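Local coordinates for chitinase A (PDB 4RL3), which probably hydrolyses glycosidic bonds of chitin, as a family 18 glycoside hydrolase, with this chain being the catalytic domain of a longer LysM-containing protein, at residues A[121-126]-A[162-166]. Coordinates in Å, arbitrary orientation, origin at the centre of the assembly. Residues are numbered along the deposited sequence.
Sequences IDYEHF and VESQY
Residues 121-126 and 162-166 illustrate how the C-terminal end of a barrel strand is tied to the start of a helix. The first segment is strand-like at Ile-121 (phi/psi -97/115), bends at Asp-122 (-135/39) and runs into a loop through Glu-124 (-136/-5); the second opens at Val-162, the N-cap, and is helical from Glu-163, with Tyr-166 N hydrogen-bonded to Val-162 O (3.1 Å). The Glu-124 and Val-162 CA atoms lie 6.5 Å apart, those of Ile-121 and Tyr-166 9.4 Å. Tyr-166 (m, chi2 -84°) spans this wider gap, its OH donating to Tyr-123 O (2.6 Å), its CE1 4.0 Å from Ile-121 CG2. Phe-126 (m, chi2 -71°) points toward the helix. Gln-165 (m, then p) lays its CG over one face of that ring, 3.8 Å from the centroid, a CH-pi contact; at the ring edge, Val-162 CG1 lies 3.7 Å from Phe-126 CE2. The Glu-124 side chain (p, then t) leads away from the helix, its nearest atom about 4 Å from a bound magnesium ion. This joins the end of the fourth TIM-barrel strand, where the family 18 DxDxE signature closes with Glu-124, counterpart of the general acid in relatives, to the helix after the fifth.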
loop_
_atom_site.group_PDB
_atom_site.type_symbol
_atom_site.label_atom_id
_atom_site.label_comp_id
_atom_site.label_asym_id
_atom_site.label_seq_id
_atom_site.Cartn_x
_atom_site.Cartn_y
_atom_site.Cartn_z
ATOM N N ILE A 121 2.041 2.299 -4.923
ATOM C CA ILE A 121 3.323 2.987 -5.073
ATOM C C ILE A 121 3.867 3.390 -3.701
ATOM O O ILE A 121 3.285 4.233 -3.019
ATOM C CB ILE A 121 3.183 4.243 -5.961
ATOM C CG1 ILE A 121 2.358 3.960 -7.223
ATOM C CG2 ILE A 121 4.572 4.787 -6.314
ATOM C CD1 ILE A 121 2.865 2.862 -8.143
ATOM N N ASP A 122 5.003 2.807 -3.318
ATOM C CA ASP A 122 5.548 2.994 -1.966
ATOM C C ASP A 122 7.050 3.261 -2.007
ATOM O O ASP A 122 7.794 2.785 -1.152
ATOM C CB ASP A 122 5.232 1.775 -1.091
ATOM C CG ASP A 122 5.529 2.000 0.388
ATOM O OD1 ASP A 122 5.403 3.159 0.862
ATOM O OD2 ASP A 122 5.865 0.992 1.076
ATOM N N TYR A 123 7.490 4.039 -2.994
ATOM C CA TYR A 123 8.848 4.563 -2.956
ATOM C C TYR A 123 8.959 5.685 -1.947
ATOM O O TYR A 123 8.015 6.460 -1.765
ATOM C CB TYR A 123 9.265 5.086 -4.320
ATOM C CG TYR A 123 9.514 4.008 -5.343
ATOM C CD1 TYR A 123 10.734 3.353 -5.402
ATOM C CD2 TYR A 123 8.537 3.670 -6.273
ATOM C CE1 TYR A 123 10.975 2.387 -6.366
ATOM C CE2 TYR A 123 8.753 2.691 -7.226
ATOM C CZ TYR A 123 9.972 2.047 -7.269
ATOM O OH TYR A 123 10.176 1.091 -8.246
ATOM N N GLU A 124 10.116 5.787 -1.294
ATOM C CA GLU A 124 10.330 6.881 -0.340
ATOM C C GLU A 124 11.679 7.581 -0.428
ATOM O O GLU A 124 11.904 8.553 0.281
ATOM C CB GLU A 124 10.121 6.376 1.085
ATOM C CG GLU A 124 11.229 5.479 1.593
ATOM C CD GLU A 124 11.105 5.203 3.080
ATOM O OE1 GLU A 124 10.733 4.066 3.417
ATOM O OE2 GLU A 124 11.357 6.116 3.906
ATOM N N HIS A 125 12.576 7.087 -1.272
ATOM C CA HIS A 125 13.914 7.671 -1.412
ATOM C C HIS A 125 14.065 8.238 -2.802
ATOM O O HIS A 125 13.957 7.515 -3.794
ATOM C CB HIS A 125 14.988 6.626 -1.152
ATOM C CG HIS A 125 14.851 5.955 0.172
ATOM N ND1 HIS A 125 15.149 6.591 1.355
ATOM C CD2 HIS A 125 14.426 4.715 0.505
ATOM C CE1 HIS A 125 14.916 5.769 2.361
ATOM N NE2 HIS A 125 14.482 4.624 1.873
ATOM N N PHE A 126 14.347 9.532 -2.860
ATOM C CA PHE A 126 14.365 10.279 -4.108
ATOM C C PHE A 126 15.634 11.092 -4.283
ATOM O O PHE A 126 15.637 12.112 -4.960
ATOM C CB PHE A 126 13.139 11.194 -4.152
ATOM C CG PHE A 126 11.848 10.444 -4.050
ATOM C CD1 PHE A 126 11.426 9.675 -5.104
ATOM C CD2 PHE A 126 11.087 10.472 -2.894
ATOM C CE1 PHE A 126 10.248 8.960 -5.033
ATOM C CE2 PHE A 126 9.912 9.749 -2.805
ATOM C CZ PHE A 126 9.488 8.996 -3.880
ATOM N N VAL A 162 7.486 12.775 2.115
ATOM C CA VAL A 162 7.473 12.659 0.655
ATOM C C VAL A 162 6.281 13.393 0.020
ATOM O O VAL A 162 5.836 13.056 -1.071
ATOM C CB VAL A 162 7.538 11.175 0.226
ATOM C CG1 VAL A 162 8.874 10.581 0.660
ATOM C CG2 VAL A 162 6.379 10.359 0.787
ATOM N N GLU A 163 5.809 14.447 0.689
ATOM C CA GLU A 163 4.668 15.236 0.216
ATOM C C GLU A 163 4.877 15.847 -1.162
ATOM O O GLU A 163 3.971 15.820 -1.998
ATOM C CB GLU A 163 4.380 16.354 1.229
ATOM C CG GLU A 163 3.211 17.273 0.906
ATOM C CD GLU A 163 2.919 18.198 2.071
ATOM O OE1 GLU A 163 2.629 17.679 3.175
ATOM O OE2 GLU A 163 3.026 19.440 1.900
ATOM N N SER A 164 6.070 16.400 -1.397
ATOM C CA SER A 164 6.360 17.043 -2.673
ATOM C C SER A 164 6.152 16.087 -3.851
ATOM O O SER A 164 5.527 16.431 -4.859
ATOM C CB SER A 164 7.794 17.570 -2.681
ATOM O OG SER A 164 8.028 18.298 -3.871
ATOM N N GLN A 165 6.659 14.869 -3.707
ATOM C CA GLN A 165 6.564 13.875 -4.768
ATOM C C GLN A 165 5.141 13.378 -4.960
ATOM O O GLN A 165 4.630 13.337 -6.079
ATOM C CB GLN A 165 7.470 12.685 -4.479
ATOM C CG GLN A 165 8.956 12.991 -4.637
ATOM C CD GLN A 165 9.607 13.653 -3.431
ATOM O OE1 GLN A 165 9.027 13.748 -2.340
ATOM N NE2 GLN A 165 10.833 14.116 -3.628
ATOM N N TYR A 166 4.499 12.968 -3.877
ATOM C CA TYR A 166 3.203 12.313 -4.017
ATOM C C TYR A 166 2.031 13.261 -4.258
ATOM O O TYR A 166 1.076 12.886 -4.933
ATOM C CB TYR A 166 2.948 11.370 -2.853
ATOM C CG TYR A 166 3.746 10.088 -2.976
ATOM C CD1 TYR A 166 3.272 9.024 -3.746
ATOM C CD2 TYR A 166 4.985 9.950 -2.362
ATOM C CE1 TYR A 166 3.998 7.856 -3.876
ATOM C CE2 TYR A 166 5.717 8.786 -2.494
ATOM C CZ TYR A 166 5.222 7.744 -3.252
ATOM O OH TYR A 166 5.949 6.572 -3.379
#